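PDB 3VSF: ricin B lectin from Clostridium thermocellum, which acts as an exo-beta-1,3-galactanase of glycoside hydrolase family 43 and carries a ricin-type beta-trefoil domain that binds galactose. Local coordinates for residues 87-92 / 97-102; 68-73 / 293-298; 120-125 / 131-136. One frame throughout, in Å; residues are numbered along the deposited sequence.

Interaction 1 (87-92 / 97-102)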
loop_
_atom_site.group_PDB
_atom_site.type_symbol
_atom_site.label_atom_id
_atom_site.label_comp_id
_atom_site.label_asym_id
_atom_site.label_seq_id
_atom_site.Cartn_x
_atom_site.Cartn_y
_atom_site.Cartn_z
ATOM N N SER A 87 2.288 -20.326 6.085
ATOM C CA SER A 87 3.438 -19.962 6.902
ATOM C C SER A 87 3.113 -18.875 7.921
ATOM O O SER A 87 2.115 -18.166 7.798
ATOM C CB SER A 87 4.599 -19.514 6.012
ATOM O OG SER A 87 4.900 -20.498 5.039
ATOM N N CYS A 88 3.970 -18.757 8.930
ATOM C CA CYS A 88 3.809 -17.743 9.963
ATOM C C CYS A 88 5.161 -17.183 10.386
ATOM O O CYS A 88 6.041 -17.924 10.825
ATOM C CB CYS A 88 3.081 -18.320 11.177
ATOM S SG CYS A 88 2.992 -17.193 12.587
ATOM N N TYR A 89 5.321 -15.872 10.251
ATOM C CA TYR A 89 6.563 -15.211 10.632
ATOM C C TYR A 89 6.328 -14.225 11.772
ATOM O O TYR A 89 5.304 -13.544 11.815
ATOM C CB TYR A 89 7.186 -14.508 9.427
ATOM C CG TYR A 89 7.581 -15.450 8.311
ATOM C CD1 TYR A 89 6.651 -15.870 7.369
ATOM C CD2 TYR A 89 8.883 -15.918 8.200
ATOM C CE1 TYR A 89 7.008 -16.731 6.348
ATOM C CE2 TYR A 89 9.250 -16.778 7.182
ATOM C CZ TYR A 89 8.308 -17.181 6.258
ATOM O OH TYR A 89 8.668 -18.037 5.244
ATOM N N ARG A 90 7.285 -14.155 12.690
ATOM C CA ARG A 90 7.152 -13.330 13.884
ATOM C C ARG A 90 8.243 -12.265 13.945
ATOM O O ARG A 90 9.378 -12.507 13.534
ATOM C CB ARG A 90 7.206 -14.216 15.131
ATOM C CG ARG A 90 7.158 -13.465 16.448
ATOM C CD ARG A 90 7.277 -14.427 17.619
ATOM N NE ARG A 90 8.497 -15.227 17.542
ATOM C CZ ARG A 90 9.384 -15.339 18.526
ATOM N NH1 ARG A 90 9.189 -14.703 19.673
ATOM N NH2 ARG A 90 10.466 -16.089 18.363
ATOM N N SER A 91 7.897 -11.087 14.457
ATOM C CA SER A 91 8.856 -9.992 14.560
ATOM C C SER A 91 8.377 -8.875 15.484
ATOM O O SER A 91 7.180 -8.715 15.715
ATOM C CB SER A 91 9.161 -9.419 13.174
ATOM O OG SER A 91 10.064 -8.330 13.261
ATOM N N LYS A 92 9.328 -8.105 16.006
ATOM C CA LYS A 92 9.019 -6.948 16.838
ATOM C C LYS A 92 9.332 -5.650 16.100
ATOM O O LYS A 92 8.687 -4.625 16.323
ATOM C CB LYS A 92 9.813 -6.993 18.145
ATOM C CG LYS A 92 9.366 -8.064 19.124
ATOM C CD LYS A 92 10.177 -7.989 20.410
ATOM C CE LYS A 92 9.632 -8.935 21.467
ATOM N NZ LYS A 92 10.445 -8.905 22.714
ATOM N N TRP A 97 12.291 -10.855 10.204
ATOM C CA TRP A 97 11.256 -11.852 10.453
ATOM C C TRP A 97 11.814 -13.228 10.797
ATOM O O TRP A 97 12.790 -13.684 10.204
ATOM C CB TRP A 97 10.311 -11.943 9.255
ATOM C CG TRP A 97 9.526 -10.691 9.052
ATOM C CD1 TRP A 97 9.818 -9.667 8.199
ATOM C CD2 TRP A 97 8.327 -10.315 9.735
ATOM N NE1 TRP A 97 8.867 -8.680 8.302
ATOM C CE2 TRP A 97 7.941 -9.055 9.239
ATOM C CE3 TRP A 97 7.538 -10.927 10.714
ATOM C CZ2 TRP A 97 6.801 -8.395 9.690
ATOM C CZ3 TRP A 97 6.408 -10.269 11.160
ATOM C CH2 TRP A 97 6.051 -9.016 10.650
ATOM N N GLU A 98 11.179 -13.885 11.763
ATOM C CA GLU A 98 11.596 -15.209 12.201
ATOM C C GLU A 98 10.589 -16.272 11.771
ATOM O O GLU A 98 9.381 -16.104 11.940
ATOM C CB GLU A 98 11.774 -15.235 13.721
ATOM C CG GLU A 98 12.085 -16.609 14.293
ATOM C CD GLU A 98 12.263 -16.582 15.798
ATOM O OE1 GLU A 98 12.448 -15.479 16.356
ATOM O OE2 GLU A 98 12.214 -17.662 16.425
ATOM N N TYR A 99 11.096 -17.365 11.211
ATOM C CA TYR A 99 10.253 -18.472 10.779
ATOM C C TYR A 99 9.652 -19.179 11.991
ATOM O O TYR A 99 10.342 -19.425 12.979
ATOM C CB TYR A 99 11.075 -19.459 9.950
ATOM C CG TYR A 99 10.251 -20.466 9.181
ATOM C CD1 TYR A 99 8.886 -20.287 9.000
ATOM C CD2 TYR A 99 10.840 -21.601 8.638
ATOM C CE1 TYR A 99 8.134 -21.207 8.297
ATOM C CE2 TYR A 99 10.095 -22.526 7.937
ATOM C CZ TYR A 99 8.744 -22.326 7.769
ATOM O OH TYR A 99 8.001 -23.248 7.069
ATOM N N ARG A 100 8.363 -19.500 11.915
ATOM C CA ARG A 100 7.676 -20.163 13.022
ATOM C C ARG A 100 6.932 -21.416 12.565
ATOM O O ARG A 100 6.187 -22.020 13.336
ATOM C CB ARG A 100 6.713 -19.196 13.715
ATOM C CG ARG A 100 7.387 -17.964 14.300
ATOM C CD ARG A 100 8.285 -18.320 15.476
ATOM N NE ARG A 100 7.589 -18.216 16.757
ATOM C CZ ARG A 100 8.148 -18.478 17.935
ATOM N NH1 ARG A 100 9.415 -18.865 17.996
ATOM N NH2 ARG A 100 7.443 -18.355 19.050
ATOM N N GLY A 101 7.139 -21.800 11.309
ATOM C CA GLY A 101 6.531 -23.002 10.769
ATOM C C GLY A 101 5.173 -22.764 10.139
ATOM O O GLY A 101 4.726 -21.624 10.014
ATOM N N GLU A 102 4.516 -23.848 9.741
ATOM C CA GLU A 102 3.198 -23.765 9.122
ATOM C C GLU A 102 2.084 -23.956 10.143
ATOM O O GLU A 102 1.819 -25.075 10.583
ATOM C CB GLU A 102 3.060 -24.799 8.002
ATOM C CG GLU A 102 3.459 -24.293 6.623
ATOM C CD GLU A 102 4.931 -23.942 6.522
ATOM O OE1 GLU A 102 5.707 -24.365 7.404
ATOM O OE2 GLU A 102 5.310 -23.241 5.561
#
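The guanidinium of Arg90 lies on that of Arg100. Their centres are 3.4 Å apart and the planes differ by 29°. Glu98 OE2 lies at the edge of the Arg90 guanidinium, in its plane. Glu98 OE1 comes in obliquely and makes the salt bridge, 2.9 Å from Arg90 NH2. A longer one joins Arg100 NH1 to Glu98 OE2 at 3.4 Å. One carboxylate thus serves both arginines and probably offsets part of their charge. Arg100 NH2 has a second acid in Asp157, and Arg90 also meets Tyr69 by a cation-pi contact.

On the other face of the sheet, Tyr89 and Tyr99 have nearly parallel rings slid far apart, with little overlap. Their centroids are 5.4 Å apart. The edge of Tyr99 is turned to Cys88 O. Tyr99 OH donates to the syn lone pair of Glu102 OE1 at 2.6 Å. Trp97 offers one face to Ser91 CB, which stands 3.6 Å from the six-membered ring centroid as a CH-pi contact. With OG anti to the backbone N (chi1 178°), the Ser91 hydroxyl reaches the turn and bonds Asn96 O. Trp97 also packs edge-to-face with Trp72.

The two strands form the outer hairpin of a four-stranded antiparallel sheet, the first blade of the five-bladed propeller of family 43. Strand 98-105 is the outermost strand of that blade. Arg90 and Glu98 are a hydrogen-bonded pair, with Arg90 N to Glu98 O at 3.0 Å and the reverse bond from Glu98 N to Arg90 O at 2.9 Å. Toward Ser87 the register slips by one residue in a beta bulge. There the bonds from Cys88 N to Gly101 O and from Arg100 N to Cys88 O are weak. Gly101 takes backbone angles (phi 90°) that suit glycine.

Interaction 2 (68-73 / 293-298)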
loop_
_atom_site.group_PDB
_atom_site.type_symbol
_atom_site.label_atom_id
_atom_site.label_comp_id
_atom_site.label_asym_id
_atom_site.label_seq_id
_atom_site.Cartn_x
_atom_site.Cartn_y
_atom_site.Cartn_z
ATOM N N ASP A 68 3.712 -8.621 22.281
ATOM C CA ASP A 68 4.916 -7.870 21.945
ATOM C C ASP A 68 5.391 -8.171 20.528
ATOM O O ASP A 68 6.452 -7.706 20.112
ATOM C CB ASP A 68 6.035 -8.186 22.939
ATOM C CG ASP A 68 5.611 -7.980 24.381
ATOM O OD1 ASP A 68 4.726 -7.134 24.628
ATOM O OD2 ASP A 68 6.165 -8.664 25.268
ATOM N N TYR A 69 4.605 -8.944 19.785
ATOM C CA TYR A 69 5.020 -9.385 18.458
ATOM C C TYR A 69 4.006 -9.081 17.360
ATOM O O TYR A 69 2.797 -9.072 17.592
ATOM C CB TYR A 69 5.322 -10.886 18.468
ATOM C CG TYR A 69 6.476 -11.281 19.360
ATOM C CD1 TYR A 69 7.778 -11.289 18.878
ATOM C CD2 TYR A 69 6.262 -11.653 20.681
ATOM C CE1 TYR A 69 8.837 -11.653 19.687
ATOM C CE2 TYR A 69 7.316 -12.019 21.498
ATOM C CZ TYR A 69 8.601 -12.017 20.997
ATOM O OH TYR A 69 9.653 -12.379 21.806
ATOM N N TYR A 70 4.518 -8.828 16.160
ATOM C CA TYR A 70 3.690 -8.730 14.967
ATOM C C TYR A 70 3.794 -10.043 14.202
ATOM O O TYR A 70 4.889 -10.474 13.843
ATOM C CB TYR A 70 4.149 -7.573 14.077
ATOM C CG TYR A 70 3.842 -6.199 14.630
ATOM C CD1 TYR A 70 2.643 -5.564 14.336
ATOM C CD2 TYR A 70 4.753 -5.535 15.439
ATOM C CE1 TYR A 70 2.357 -4.308 14.837
ATOM C CE2 TYR A 70 4.476 -4.278 15.947
ATOM C CZ TYR A 70 3.276 -3.669 15.642
ATOM O OH TYR A 70 2.995 -2.418 16.144
ATOM N N TYR A 71 2.654 -10.681 13.960
ATOM C CA TYR A 71 2.639 -11.969 13.276
ATOM C C TYR A 71 2.208 -11.838 11.819
ATOM O O TYR A 71 1.170 -11.251 11.516
ATOM C CB TYR A 71 1.740 -12.962 14.015
ATOM C CG TYR A 71 2.260 -13.343 15.384
ATOM C CD1 TYR A 71 1.846 -12.659 16.519
ATOM C CD2 TYR A 71 3.167 -14.381 15.541
ATOM C CE1 TYR A 71 2.320 -13.000 17.773
ATOM C CE2 TYR A 71 3.646 -14.731 16.789
ATOM C CZ TYR A 71 3.219 -14.037 17.902
ATOM O OH TYR A 71 3.693 -14.381 19.148
ATOM N N TRP A 72 3.019 -12.392 10.923
ATOM C CA TRP A 72 2.752 -12.325 9.492
ATOM C C TRP A 72 2.381 -13.701 8.947
ATOM O O TRP A 72 3.213 -14.607 8.898
ATOM C CB TRP A 72 3.977 -11.775 8.755
ATOM C CG TRP A 72 3.797 -11.646 7.270
ATOM C CD1 TRP A 72 2.645 -11.822 6.562
ATOM C CD2 TRP A 72 4.810 -11.315 6.311
ATOM N NE1 TRP A 72 2.876 -11.621 5.222
ATOM C CE2 TRP A 72 4.198 -11.308 5.042
ATOM C CE3 TRP A 72 6.174 -11.024 6.403
ATOM C CZ2 TRP A 72 4.902 -11.021 3.875
ATOM C CZ3 TRP A 72 6.871 -10.739 5.243
ATOM C CH2 TRP A 72 6.235 -10.741 3.997
ATOM N N TYR A 73 1.126 -13.851 8.538
ATOM C CA TYR A 73 0.655 -15.106 7.969
ATOM C C TYR A 73 0.570 -15.000 6.452
ATOM O O TYR A 73 0.479 -13.902 5.905
ATOM C CB TYR A 73 -0.712 -15.476 8.544
ATOM C CG TYR A 73 -0.761 -15.494 10.055
ATOM C CD1 TYR A 73 -0.362 -16.615 10.769
ATOM C CD2 TYR A 73 -1.209 -14.390 10.769
ATOM C CE1 TYR A 73 -0.406 -16.637 12.151
ATOM C CE2 TYR A 73 -1.257 -14.402 12.149
ATOM C CZ TYR A 73 -0.855 -15.527 12.835
ATOM O OH TYR A 73 -0.902 -15.543 14.210
ATOM N N ILE A 293 -2.602 -2.938 8.346
ATOM C CA ILE A 293 -2.643 -2.894 9.807
ATOM C C ILE A 293 -2.084 -1.598 10.382
ATOM O O ILE A 293 -1.126 -1.034 9.853
ATOM C CB ILE A 293 -1.883 -4.075 10.450
ATOM C CG1 ILE A 293 -0.848 -4.647 9.478
ATOM C CG2 ILE A 293 -2.855 -5.147 10.917
ATOM C CD1 ILE A 293 0.310 -3.716 9.203
ATOM N N PRO A 294 -2.693 -1.119 11.475
ATOM C CA PRO A 294 -2.197 0.051 12.205
ATOM C C PRO A 294 -0.952 -0.301 13.011
ATOM O O PRO A 294 -0.986 -1.233 13.813
ATOM C CB PRO A 294 -3.351 0.387 13.160
ATOM C CG PRO A 294 -4.539 -0.366 12.638
ATOM C CD PRO A 294 -3.980 -1.594 12.007
ATOM N N VAL A 295 0.133 0.432 12.791
ATOM C CA VAL A 295 1.352 0.244 13.569
ATOM C C VAL A 295 1.460 1.335 14.630
ATOM O O VAL A 295 1.757 2.489 14.322
ATOM C CB VAL A 295 2.605 0.267 12.677
ATOM C CG1 VAL A 295 3.855 0.063 13.517
ATOM C CG2 VAL A 295 2.504 -0.799 11.598
ATOM N N GLN A 296 1.214 0.960 15.881
ATOM C CA GLN A 296 1.169 1.921 16.976
ATOM C C GLN A 296 2.488 1.973 17.742
ATOM O O GLN A 296 3.113 0.943 17.996
ATOM C CB GLN A 296 0.013 1.583 17.921
ATOM C CG GLN A 296 -0.228 2.600 19.021
ATOM C CD GLN A 296 -1.591 2.436 19.666
ATOM O OE1 GLN A 296 -2.590 2.213 18.981
ATOM N NE2 GLN A 296 -1.638 2.539 20.989
ATOM N N GLY A 297 2.909 3.183 18.102
ATOM C CA GLY A 297 4.153 3.377 18.824
ATOM C C GLY A 297 4.102 4.554 19.780
ATOM O O GLY A 297 3.025 5.029 20.138
ATOM N N SER A 298 5.276 5.025 20.192
ATOM C CA SER A 298 5.372 6.129 21.141
ATOM C C SER A 298 4.989 7.467 20.512
ATOM O O SER A 298 4.351 8.303 21.150
ATOM C CB SER A 298 6.786 6.207 21.726
ATOM O OG SER A 298 7.754 6.372 20.704
#
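Tyr70 reaches Val295 with its hydroxyl end. The apolar part of the contact is small: Tyr70 CZ is 4.3 Å from Val295 CG1. The hydroxyl is in van der Waals contact with the same methyl, Tyr70 OH to Val295 CG1 at 3.7 Å. The methyl comes at the ring obliquely. Tyr70 has CG anti to its carbonyl carbon (chi1 -71°), which carries the ring across to the other strand. Val295 answers with CG1, the branch opposite its own backbone N.

The backbones do not pair. The closest CA atoms, those of Tyr70 and Val295, are 9.4 Å apart, so the Tyr70 side chain has to span the gap. Strand 69-77 is the second strand of the first propeller blade and strand 288-296 is the innermost strand of the last. The contact therefore lies at the seam where the ring of five blades closes. Met63, on the innermost strand of the first blade, packs against both Tyr70 and Ile293 and fills in beside the contact.

Polar contact is slight. Tyr70 OH stands 3.8 Å from the backbone N of Gln296, too far for a hydrogen bond. The Tyr70 ring also takes part in a cation-pi contact with Lys65.

Interaction 3 (120-125 / 131-136)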
loop_
_atom_site.group_PDB
_atom_site.type_symbol
_atom_site.label_atom_id
_atom_site.label_comp_id
_atom_site.label_asym_id
_atom_site.label_seq_id
_atom_site.Cartn_x
_atom_site.Cartn_y
_atom_site.Cartn_z
ATOM N N PRO A 120 -5.141 -15.979 3.314
ATOM C CA PRO A 120 -5.466 -16.370 4.688
ATOM C C PRO A 120 -5.253 -15.212 5.658
ATOM O O PRO A 120 -4.197 -14.581 5.639
ATOM C CB PRO A 120 -4.457 -17.483 4.973
ATOM C CG PRO A 120 -3.278 -17.126 4.141
ATOM C CD PRO A 120 -3.830 -16.500 2.888
ATOM N N LYS A 121 -6.252 -14.937 6.490
ATOM C CA LYS A 121 -6.157 -13.857 7.465
ATOM C C LYS A 121 -6.398 -14.383 8.875
ATOM O O LYS A 121 -7.140 -15.345 9.069
ATOM C CB LYS A 121 -7.162 -12.752 7.137
ATOM C CG LYS A 121 -7.028 -12.185 5.733
ATOM C CD LYS A 121 -5.651 -11.584 5.507
ATOM C CE LYS A 121 -5.518 -11.018 4.103
ATOM N NZ LYS A 121 -5.681 -12.064 3.056
ATOM N N VAL A 122 -5.766 -13.749 9.859
ATOM C CA VAL A 122 -5.917 -14.157 11.252
ATOM C C VAL A 122 -6.398 -13.007 12.131
ATOM O O VAL A 122 -5.874 -11.895 12.061
ATOM C CB VAL A 122 -4.601 -14.719 11.823
ATOM C CG1 VAL A 122 -4.690 -14.853 13.335
ATOM C CG2 VAL A 122 -4.272 -16.058 11.180
ATOM N N MET A 123 -7.402 -13.287 12.956
ATOM C CA MET A 123 -7.945 -12.298 13.878
ATOM C C MET A 123 -7.959 -12.860 15.295
ATOM O O MET A 123 -8.032 -14.074 15.483
ATOM C CB MET A 123 -9.360 -11.897 13.453
ATOM C CG MET A 123 -10.334 -13.061 13.368
ATOM S SD MET A 123 -11.872 -12.637 12.525
ATOM C CE MET A 123 -12.451 -11.274 13.531
ATOM N N TYR A 124 -7.882 -11.980 16.287
ATOM C CA TYR A 124 -7.873 -12.412 17.682
ATOM C C TYR A 124 -9.192 -12.121 18.395
ATOM O O TYR A 124 -9.822 -11.088 18.166
ATOM C CB TYR A 124 -6.714 -11.771 18.445
ATOM C CG TYR A 124 -6.768 -12.012 19.937
ATOM C CD1 TYR A 124 -7.235 -11.030 20.803
ATOM C CD2 TYR A 124 -6.364 -13.225 20.480
ATOM C CE1 TYR A 124 -7.291 -11.247 22.167
ATOM C CE2 TYR A 124 -6.417 -13.452 21.843
ATOM C CZ TYR A 124 -6.881 -12.461 22.681
ATOM O OH TYR A 124 -6.936 -12.677 24.039
ATOM N N ASN A 125 -9.597 -13.042 19.263
ATOM C CA ASN A 125 -10.818 -12.889 20.042
ATOM C C ASN A 125 -10.505 -12.654 21.515
ATOM O O ASN A 125 -9.890 -13.495 22.169
ATOM C CB ASN A 125 -11.705 -14.125 19.881
ATOM C CG ASN A 125 -13.080 -13.946 20.496
ATOM O OD1 ASN A 125 -13.257 -13.185 21.448
ATOM N ND2 ASN A 125 -14.065 -14.652 19.952
ATOM N N PHE A 131 -7.119 -17.608 18.596
ATOM C CA PHE A 131 -6.936 -16.956 17.303
ATOM C C PHE A 131 -7.702 -17.673 16.195
ATOM O O PHE A 131 -7.426 -18.831 15.887
ATOM C CB PHE A 131 -5.450 -16.886 16.948
ATOM C CG PHE A 131 -4.628 -16.106 17.934
ATOM C CD1 PHE A 131 -4.418 -14.748 17.758
ATOM C CD2 PHE A 131 -4.061 -16.728 19.033
ATOM C CE1 PHE A 131 -3.660 -14.026 18.660
ATOM C CE2 PHE A 131 -3.303 -16.011 19.939
ATOM C CZ PHE A 131 -3.102 -14.658 19.752
ATOM N N VAL A 132 -8.660 -16.974 15.598
ATOM C CA VAL A 132 -9.456 -17.533 14.512
ATOM C C VAL A 132 -8.863 -17.158 13.156
ATOM O O VAL A 132 -8.505 -16.004 12.924
ATOM C CB VAL A 132 -10.919 -17.052 14.582
ATOM C CG1 VAL A 132 -11.732 -17.651 13.446
ATOM C CG2 VAL A 132 -11.527 -17.414 15.929
ATOM N N MET A 133 -8.760 -18.141 12.267
ATOM C CA MET A 133 -8.173 -17.924 10.949
ATOM C C MET A 133 -9.162 -18.201 9.820
ATOM O O MET A 133 -9.784 -19.262 9.773
ATOM C CB MET A 133 -6.924 -18.793 10.773
ATOM C CG MET A 133 -6.413 -18.862 9.345
ATOM S SD MET A 133 -4.914 -19.849 9.189
ATOM C CE MET A 133 -4.802 -20.013 7.410
ATOM N N TRP A 134 -9.300 -17.240 8.913
ATOM C CA TRP A 134 -10.165 -17.393 7.749
ATOM C C TRP A 134 -9.340 -17.427 6.468
ATOM O O TRP A 134 -8.168 -17.050 6.469
ATOM C CB TRP A 134 -11.189 -16.262 7.690
ATOM C CG TRP A 134 -12.213 -16.338 8.777
ATOM C CD1 TRP A 134 -12.048 -15.987 10.084
ATOM C CD2 TRP A 134 -13.564 -16.797 8.651
ATOM N NE1 TRP A 134 -13.214 -16.199 10.781
ATOM C CE2 TRP A 134 -14.161 -16.695 9.923
ATOM C CE3 TRP A 134 -14.328 -17.283 7.585
ATOM C CZ2 TRP A 134 -15.483 -17.061 10.159
ATOM C CZ3 TRP A 134 -15.642 -17.645 7.821
ATOM C CH2 TRP A 134 -16.207 -17.533 9.097
ATOM N N MET A 135 -9.953 -17.877 5.377
ATOM C CA MET A 135 -9.245 -18.002 4.108
ATOM C C MET A 135 -10.193 -18.301 2.950
ATOM O O MET A 135 -11.411 -18.334 3.121
ATOM C CB MET A 135 -8.182 -19.099 4.205
ATOM C CG MET A 135 -8.754 -20.504 4.298
ATOM S SD MET A 135 -7.853 -21.562 5.447
ATOM C CE MET A 135 -8.316 -20.831 7.014
ATOM N N HIS A 136 -9.617 -18.515 1.771
ATOM C CA HIS A 136 -10.386 -18.840 0.576
ATOM C C HIS A 136 -10.042 -20.252 0.116
ATOM O O HIS A 136 -8.869 -20.585 -0.056
ATOM C CB HIS A 136 -10.087 -17.833 -0.535
ATOM C CG HIS A 136 -10.779 -18.133 -1.829
ATOM N ND1 HIS A 136 -10.309 -17.683 -3.045
ATOM C CD2 HIS A 136 -11.905 -18.833 -2.098
ATOM C CE1 HIS A 136 -11.115 -18.095 -4.006
ATOM N NE2 HIS A 136 -12.092 -18.795 -3.459
#
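Tyr124 and Phe131 make the close end of this contact. Tyr124 CD2 sits over one face of the Phe131 ring, toward its rim, 3.4 Å from Phe131 CE1. The ring planes meet at 50°. On the same face of the sheet, Val122 CG2 touches Met133 CB at 3.8 Å. Met133 has CG anti to its backbone N (chi1 168°) and an extended chain, which carries CE outward and across to Pro120 CB at 3.5 Å. Leu64, on the innermost strand of the first blade, covers Val122, Tyr124 and Phe131. His66 adds its ring to the two aromatic ones. Tyr124 is partly exposed, while the other touching residues are buried.

The backbone is regular. Met123 N bonds Val132 O at 2.9 Å and nearly straight, and Val132 N returns the bond to Met123 O. Lys121 and Trp134 exchange a second pair of bonds. This is the inner hairpin of the second propeller blade, with strand 116-124 innermost.

The opposite face is looser across the hairpin. Met123 SD makes an oblique Met-aromatic contact with Trp134, 4.9 Å from the centroid of the five-membered ring. The Lys121 chain bends off the sheet, and its NZ bonds Gly60 O. Strand 187-191 of the third blade brings Val189 and Val191 against Met123, and Val150 of strand 147-153 packs on Val132 and Trp134.

Two polar ends, Trp134 NE1 and Lys121 NZ, have partners outside the hairpin; NE1 bonds Tyr218 O. The backbone ladder thus satisfies the buried amides of Lys121, Met123, Val132 and Trp134, while the buried NE1 and NZ depend on carbonyls from other parts of the chain.

In the fold
Interactions 1 and 3 are both antiparallel hairpins, but at different depths of the propeller. Interaction 1 is the outer pair of its blade, partly buried and rich in charge. Interaction 3 is the inner pair of the next blade, buried and mostly apolar. Interaction 2 is also buried but far smaller, and it joins two blades without strand pairing. The 68-73 half of interaction 2 lies in the same sheet as interaction 1: Ser91 O and Tyr89 O probably accept bonds from Tyr70 N and Trp72 N. Interaction 2 touches interaction 3 where Tyr73 packs on Val122. Interactions 1 and 3 do not touch; their nearest atoms are about 7 Å apart.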